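Long-range contacts in type III effector XopAI (Xanthomonas citri, PDB 6K93), which is a type III effector with a mono-ADP-ribosyltransferase fold, thought to bind arginine-containing peptides through that domain after delivery into the host cell: residues A[143-154]-A[165-173]; A[267-275]-A[283-291]. All coordinates share one frame; numbering follows the deposited sequence.

Contact 1: residues A[143-154]-A[165-173]; sequences WNGMMQRMAQMK and TEDLVALQA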
# COMPACT_ATOMS: atom_id res chain seq x y z
N TRP A 143 -11.65 11.96 7.35
CA TRP A 143 -11.49 12.06 5.90
C TRP A 143 -11.34 13.52 5.47
O TRP A 143 -10.41 13.88 4.74
CB TRP A 143 -12.70 11.38 5.18
CG TRP A 143 -12.66 11.63 3.70
CD1 TRP A 143 -13.27 12.66 3.03
CD2 TRP A 143 -11.98 10.86 2.71
NE1 TRP A 143 -12.98 12.60 1.69
CE2 TRP A 143 -12.20 11.49 1.47
CE3 TRP A 143 -11.22 9.70 2.75
CZ2 TRP A 143 -11.65 11.00 0.29
CZ3 TRP A 143 -10.70 9.21 1.56
CH2 TRP A 143 -10.92 9.85 0.36
N ASN A 144 -12.26 14.37 5.91
CA ASN A 144 -12.19 15.79 5.56
C ASN A 144 -10.85 16.39 5.98
O ASN A 144 -10.26 17.17 5.24
CB ASN A 144 -13.34 16.55 6.20
CG ASN A 144 -14.69 16.17 5.62
OD1 ASN A 144 -14.77 15.56 4.56
ND2 ASN A 144 -15.75 16.53 6.33
N GLY A 145 -10.37 16.03 7.17
CA GLY A 145 -9.10 16.56 7.63
C GLY A 145 -7.93 16.09 6.79
O GLY A 145 -7.00 16.87 6.51
N MET A 146 -7.94 14.82 6.39
CA MET A 146 -6.89 14.32 5.51
C MET A 146 -6.96 15.00 4.14
O MET A 146 -5.91 15.37 3.57
CB MET A 146 -7.00 12.80 5.39
CG MET A 146 -6.59 12.13 6.64
SD MET A 146 -6.41 10.35 6.35
CE MET A 146 -7.98 10.06 6.53
N MET A 147 -8.16 15.19 3.59
CA MET A 147 -8.28 15.87 2.31
C MET A 147 -7.71 17.29 2.40
O MET A 147 -7.02 17.75 1.49
CB MET A 147 -9.74 15.90 1.87
CG MET A 147 -10.31 14.58 1.42
SD MET A 147 -9.69 14.07 -0.21
CE MET A 147 -10.43 15.30 -1.26
N GLN A 148 -8.06 18.01 3.46
CA GLN A 148 -7.53 19.36 3.64
C GLN A 148 -6.01 19.33 3.76
O GLN A 148 -5.32 20.15 3.15
CB GLN A 148 -8.16 20.01 4.87
CG GLN A 148 -7.77 21.47 5.09
CD GLN A 148 -8.17 22.40 3.96
OE1 GLN A 148 -9.09 22.11 3.19
NE2 GLN A 148 -7.48 23.53 3.85
N ARG A 149 -5.47 18.40 4.55
CA ARG A 149 -4.02 18.31 4.72
C ARG A 149 -3.33 18.08 3.38
O ARG A 149 -2.29 18.69 3.10
CB ARG A 149 -3.66 17.20 5.71
CG ARG A 149 -2.18 16.88 5.81
CD ARG A 149 -1.87 15.78 6.83
NE ARG A 149 -0.42 15.63 7.03
CZ ARG A 149 0.25 14.50 6.85
NH1 ARG A 149 -0.37 13.40 6.48
NH2 ARG A 149 1.56 14.48 7.04
N MET A 150 -3.87 17.20 2.56
CA MET A 150 -3.21 16.86 1.31
C MET A 150 -3.42 17.93 0.24
O MET A 150 -2.51 18.18 -0.56
CB MET A 150 -3.69 15.49 0.83
CG MET A 150 -3.26 14.39 1.77
SD MET A 150 -1.48 14.44 2.09
CE MET A 150 -1.28 12.95 3.04
N ALA A 151 -4.58 18.60 0.20
CA ALA A 151 -4.71 19.75 -0.69
C ALA A 151 -3.70 20.82 -0.32
O ALA A 151 -3.07 21.43 -1.20
CB ALA A 151 -6.14 20.28 -0.63
N GLN A 152 -3.53 21.08 0.99
CA GLN A 152 -2.53 22.05 1.43
C GLN A 152 -1.13 21.57 1.08
O GLN A 152 -0.27 22.37 0.70
CB GLN A 152 -2.65 22.27 2.93
CG GLN A 152 -1.87 23.48 3.41
CD GLN A 152 -2.38 24.77 2.81
OE1 GLN A 152 -3.57 25.08 2.88
NE2 GLN A 152 -1.48 25.54 2.20
N MET A 153 -0.89 20.28 1.18
CA MET A 153 0.42 19.73 0.85
C MET A 153 0.75 19.94 -0.61
O MET A 153 1.89 20.25 -0.95
CB MET A 153 0.48 18.25 1.19
CG MET A 153 1.88 17.72 1.05
SD MET A 153 2.09 16.23 2.00
CE MET A 153 1.61 16.72 3.66
N LYS A 154 -0.22 19.73 -1.49
CA LYS A 154 0.01 19.94 -2.92
C LYS A 154 0.35 21.39 -3.21
O LYS A 154 1.13 21.69 -4.12
CB LYS A 154 -1.22 19.52 -3.71
CG LYS A 154 -1.40 18.01 -3.82
CD LYS A 154 -2.84 17.66 -4.13
CE LYS A 154 -3.27 18.26 -5.48
NZ LYS A 154 -4.60 17.72 -5.91
N THR A 165 -5.83 14.32 -4.88
CA THR A 165 -5.79 14.49 -3.44
C THR A 165 -6.13 13.19 -2.72
O THR A 165 -5.50 12.86 -1.71
CB THR A 165 -6.74 15.60 -3.01
OG1 THR A 165 -6.43 16.77 -3.75
CG2 THR A 165 -6.62 15.90 -1.54
N GLU A 166 -7.13 12.45 -3.23
CA GLU A 166 -7.51 11.20 -2.58
C GLU A 166 -6.40 10.15 -2.67
O GLU A 166 -6.30 9.28 -1.81
CB GLU A 166 -8.78 10.65 -3.20
CG GLU A 166 -10.00 11.54 -3.05
CD GLU A 166 -10.14 12.56 -4.18
OE1 GLU A 166 -9.21 12.80 -4.96
OE2 GLU A 166 -11.26 13.12 -4.29
N ASP A 167 -5.58 10.17 -3.72
CA ASP A 167 -4.46 9.24 -3.77
C ASP A 167 -3.46 9.54 -2.66
O ASP A 167 -2.93 8.62 -2.03
CB ASP A 167 -3.77 9.32 -5.13
CG ASP A 167 -4.57 8.68 -6.25
OD1 ASP A 167 -5.61 7.99 -6.02
OD2 ASP A 167 -4.14 8.87 -7.42
N LEU A 168 -3.17 10.83 -2.42
CA LEU A 168 -2.31 11.18 -1.30
C LEU A 168 -2.94 10.80 0.03
O LEU A 168 -2.26 10.32 0.94
CB LEU A 168 -1.99 12.67 -1.33
CG LEU A 168 -1.11 13.19 -2.48
CD1 LEU A 168 -0.92 14.70 -2.38
CD2 LEU A 168 0.24 12.48 -2.46
N VAL A 169 -4.26 10.97 0.15
CA VAL A 169 -4.96 10.53 1.37
C VAL A 169 -4.78 9.03 1.57
O VAL A 169 -4.59 8.56 2.70
CB VAL A 169 -6.45 10.92 1.31
CG1 VAL A 169 -7.23 10.25 2.43
CG2 VAL A 169 -6.61 12.42 1.38
N ALA A 170 -4.78 8.26 0.49
CA ALA A 170 -4.56 6.82 0.60
C ALA A 170 -3.20 6.50 1.20
O ALA A 170 -3.07 5.54 1.97
CB ALA A 170 -4.71 6.15 -0.79
N LEU A 171 -2.16 7.27 0.85
CA LEU A 171 -0.85 7.06 1.45
C LEU A 171 -0.87 7.36 2.93
O LEU A 171 -0.33 6.60 3.73
CB LEU A 171 0.22 7.89 0.74
CG LEU A 171 0.50 7.57 -0.73
CD1 LEU A 171 1.60 8.52 -1.25
CD2 LEU A 171 0.88 6.12 -0.91
N GLN A 172 -1.54 8.44 3.33
CA GLN A 172 -1.68 8.69 4.76
C GLN A 172 -2.45 7.57 5.44
O GLN A 172 -2.06 7.09 6.51
CB GLN A 172 -2.34 10.05 5.02
CG GLN A 172 -2.41 10.37 6.52
CD GLN A 172 -3.00 11.73 6.81
OE1 GLN A 172 -3.02 12.61 5.97
NE2 GLN A 172 -3.47 11.91 8.04
N ALA A 173 -3.54 7.12 4.81
CA ALA A 173 -4.35 6.05 5.40
C ALA A 173 -3.55 4.76 5.54
O ALA A 173 -3.73 4.01 6.50
CB ALA A 173 -5.60 5.80 4.55
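Met150, Thr165 and Val169 interlock as knobs into holes where helix 143-154 crosses helix 165-173, two neighbouring helices within the ADP-ribosyltransferase family region. The axes approach to 8.8 Å, at 114° between their N-to-C directions. Met150 enters the pocket formed by Thr165, Leu168, Val169 and Gln172; its CG, anti to the carbonyl carbon, lies against Leu168 CB, and the bend at chi2 (-53°) turns SD and CE back, bringing CE to 3.5 Å from Leu168 O. In return, the methyl of Thr165 presses in among Met147, Met150, Ala151 and Lys154, with CG2 3.8 Å from Met147 SD. Val169 turns its two branches to different neighbours: CG1 reaches Trp143 CZ3 at 3.7 Å and the CB of Met146, while CG2 lies over the backbone carbonyl of Met146. The Trp143 indole offers an edge to Glu166, whose CG lies near the ring plane, and Met147 CG lies over one indole face, offset toward its rim. Beyond the segments, the ring of Phe123 meets the same indole.

Polar groups secure the two margins. Lys154 NZ donates to Thr165 OG1 at 3.0 Å and also to Met163 O, so the ammonium ties this helix to the loop before the next one. At the far end, the methylenes and sulfur of Met146 pack against the Gln172 amide, with CG 3.4 Å from NE2, which is itself hydrogen-bonded to Glu279. Arg149, extended from CG to NE, carries its guanidinium almost perpendicular to that amide (85°) and shares NH1 between Phe277 O and Gln172. The bond from NH1 to Gln172 OE1 is 2.8 Å long, in the guanidinium plane but above the plane of the amide carbonyl.

Contact 2: residues A[267-275]-A[283-291]; sequences NSTTGKRIS and EQEVLFPPG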
# COMPACT_ATOMS: atom_id res chain seq x y z
N ASN A 267 17.12 -3.81 -2.04
CA ASN A 267 17.67 -2.68 -2.77
C ASN A 267 16.56 -2.03 -3.56
O ASN A 267 15.98 -2.66 -4.44
CB ASN A 267 18.81 -3.13 -3.67
CG ASN A 267 20.02 -3.53 -2.88
OD1 ASN A 267 20.58 -2.73 -2.14
ND2 ASN A 267 20.40 -4.79 -3.00
N SER A 268 16.27 -0.79 -3.23
CA SER A 268 15.23 -0.03 -3.89
C SER A 268 15.81 0.80 -5.02
O SER A 268 16.90 1.36 -4.89
CB SER A 268 14.54 0.89 -2.88
OG SER A 268 13.59 1.73 -3.50
N THR A 269 15.08 0.85 -6.13
CA THR A 269 15.34 1.80 -7.19
C THR A 269 14.24 2.82 -7.36
O THR A 269 14.54 4.01 -7.61
CB THR A 269 15.54 1.07 -8.53
OG1 THR A 269 14.45 0.19 -8.78
CG2 THR A 269 16.79 0.31 -8.48
N THR A 270 12.97 2.38 -7.27
CA THR A 270 11.83 3.27 -7.39
C THR A 270 10.87 3.16 -6.22
O THR A 270 9.78 3.74 -6.28
CB THR A 270 11.07 3.02 -8.69
OG1 THR A 270 10.42 1.75 -8.63
CG2 THR A 270 11.99 3.08 -9.89
N GLY A 271 11.20 2.41 -5.17
CA GLY A 271 10.37 2.40 -3.99
C GLY A 271 10.18 3.82 -3.51
O GLY A 271 11.12 4.61 -3.47
N LYS A 272 8.97 4.18 -3.09
CA LYS A 272 8.66 5.58 -2.86
C LYS A 272 8.70 5.92 -1.39
O LYS A 272 8.17 5.18 -0.54
CB LYS A 272 7.27 5.92 -3.43
CG LYS A 272 7.21 5.92 -4.95
CD LYS A 272 8.01 7.05 -5.51
CE LYS A 272 7.84 7.20 -7.01
NZ LYS A 272 8.54 6.11 -7.75
N ARG A 273 9.32 7.06 -1.09
CA ARG A 273 9.40 7.60 0.26
C ARG A 273 8.09 8.25 0.61
O ARG A 273 7.66 9.18 -0.08
CB ARG A 273 10.52 8.63 0.33
CG ARG A 273 11.83 8.11 -0.22
CD ARG A 273 12.85 9.23 -0.33
NE ARG A 273 13.48 9.42 0.96
CZ ARG A 273 14.49 10.26 1.17
NH1 ARG A 273 14.97 10.99 0.16
NH2 ARG A 273 15.03 10.38 2.37
N ILE A 274 7.42 7.75 1.65
CA ILE A 274 6.11 8.29 2.02
C ILE A 274 6.11 8.98 3.37
O ILE A 274 5.03 9.31 3.89
CB ILE A 274 5.03 7.20 1.94
CG1 ILE A 274 5.26 6.07 2.96
CG2 ILE A 274 4.99 6.60 0.53
CD1 ILE A 274 4.00 5.17 3.12
N SER A 275 7.29 9.27 3.92
CA SER A 275 7.36 9.98 5.20
C SER A 275 6.64 11.33 5.17
O SER A 275 6.05 11.74 6.17
CB SER A 275 8.83 10.16 5.62
OG SER A 275 9.58 10.86 4.62
N GLU A 283 9.07 8.41 11.19
CA GLU A 283 9.44 7.24 10.41
C GLU A 283 9.97 7.69 9.03
O GLU A 283 9.75 8.83 8.59
CB GLU A 283 8.25 6.28 10.22
CG GLU A 283 7.73 5.59 11.52
CD GLU A 283 6.71 4.47 11.28
OE1 GLU A 283 6.29 4.22 10.12
OE2 GLU A 283 6.30 3.82 12.27
N GLN A 284 10.67 6.77 8.37
CA GLN A 284 11.20 6.95 7.01
C GLN A 284 10.78 5.73 6.18
O GLN A 284 11.60 4.91 5.74
CB GLN A 284 12.72 7.15 7.01
CG GLN A 284 13.11 8.49 7.64
CD GLN A 284 14.62 8.71 7.68
OE1 GLN A 284 15.17 8.93 8.74
NE2 GLN A 284 15.27 8.68 6.52
N GLU A 285 9.47 5.62 5.95
CA GLU A 285 8.89 4.46 5.28
C GLU A 285 9.04 4.58 3.77
O GLU A 285 8.85 5.65 3.19
CB GLU A 285 7.42 4.30 5.66
CG GLU A 285 6.77 3.10 5.04
CD GLU A 285 5.38 2.81 5.62
OE1 GLU A 285 4.85 3.63 6.39
OE2 GLU A 285 4.85 1.74 5.28
N VAL A 286 9.35 3.45 3.15
CA VAL A 286 9.37 3.27 1.71
C VAL A 286 8.37 2.17 1.39
O VAL A 286 8.36 1.13 2.05
CB VAL A 286 10.77 2.88 1.19
CG1 VAL A 286 10.76 2.48 -0.25
CG2 VAL A 286 11.74 4.06 1.43
N LEU A 287 7.49 2.40 0.42
CA LEU A 287 6.38 1.49 0.13
C LEU A 287 6.44 1.07 -1.32
O LEU A 287 6.56 1.92 -2.21
CB LEU A 287 5.05 2.15 0.46
CG LEU A 287 3.87 1.22 0.34
CD1 LEU A 287 3.94 0.05 1.29
CD2 LEU A 287 2.59 1.99 0.56
N PHE A 288 6.39 -0.23 -1.54
CA PHE A 288 6.34 -0.80 -2.89
C PHE A 288 4.94 -1.33 -3.19
O PHE A 288 4.33 -1.98 -2.32
CB PHE A 288 7.33 -1.96 -3.06
CG PHE A 288 8.78 -1.63 -2.75
CD1 PHE A 288 9.26 -1.79 -1.48
CD2 PHE A 288 9.64 -1.27 -3.76
CE1 PHE A 288 10.60 -1.56 -1.20
CE2 PHE A 288 10.97 -1.03 -3.48
CZ PHE A 288 11.44 -1.19 -2.21
N PRO A 289 4.43 -1.11 -4.39
CA PRO A 289 3.09 -1.60 -4.71
C PRO A 289 3.10 -3.06 -5.13
O PRO A 289 4.14 -3.57 -5.60
CB PRO A 289 2.67 -0.71 -5.88
CG PRO A 289 3.96 -0.38 -6.56
CD PRO A 289 5.00 -0.26 -5.46
N PRO A 290 1.96 -3.74 -5.04
CA PRO A 290 1.82 -5.02 -5.75
C PRO A 290 2.28 -4.85 -7.18
O PRO A 290 2.05 -3.81 -7.80
CB PRO A 290 0.32 -5.31 -5.65
CG PRO A 290 -0.11 -4.60 -4.36
CD PRO A 290 0.71 -3.34 -4.37
N GLY A 291 2.95 -5.87 -7.70
CA GLY A 291 3.52 -5.84 -9.01
C GLY A 291 5.01 -5.54 -9.04
O GLY A 291 5.65 -5.76 -10.08
O HOH W 1 6.94 2.67 -4.72
O HOH W 2 10.45 7.88 3.71
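Glu285 O is gripped from two directions, by Ile274 N at 3.0 Å and by a water at 2.8 Å that also lies, weakly bonded, near Ser275 N. The bond from Ile274 is nearly straight (172°) and belongs to a beta hairpin joining strands 272-273 and 285-288, the latter central in a small three-stranded antiparallel sheet. Lys272 and Leu287 form its hydrogen-bonded pair: Leu287 N gives a sound bond to Lys272 O, whereas Lys272 N reaches Leu287 O only weakly, and a second water donates to that carbonyl at 2.6 Å. Arg273 and Val286 follow as the non-hydrogen-bonded pair, and the CA-H of Val286 points at Lys272 O.

Side-chain contacts flank the paired strands. Ile274 CG1, placed between the backbone N and the carbonyl carbon (chi1 64°), sends CD1 over the carboxylate end of Glu285, 3.7 Å from CD; Glu285 OE2 meanwhile accepts a bond from Trp174 NE1. At the other end Gly271 CA packs close to Phe288 CE2, while Ser268, bonded through OG to Tyr216 O, meets the same ring at its edge, CB 3.8 Å from CZ.

From the N terminus, contact 1 comes first: helix 136-156 ends, eight residues of loop follow, and helix 165-174 crosses it. Contact 2 opens only after this loop has closed, so the two lie in series, with neither nesting nor crossing. Its segments, 267-275 and 283-291, enclose seven residues and connect the end of strand 262-268, in the five-stranded sheet, to the three-stranded sheet. The contact centres are about 18 Å apart, yet they touch where Leu171 packs on Ile274. Through Phe277 and Glu279, the connection of contact 2 also reaches back to contact 1, tying its helices to the hairpin of the three-stranded sheet.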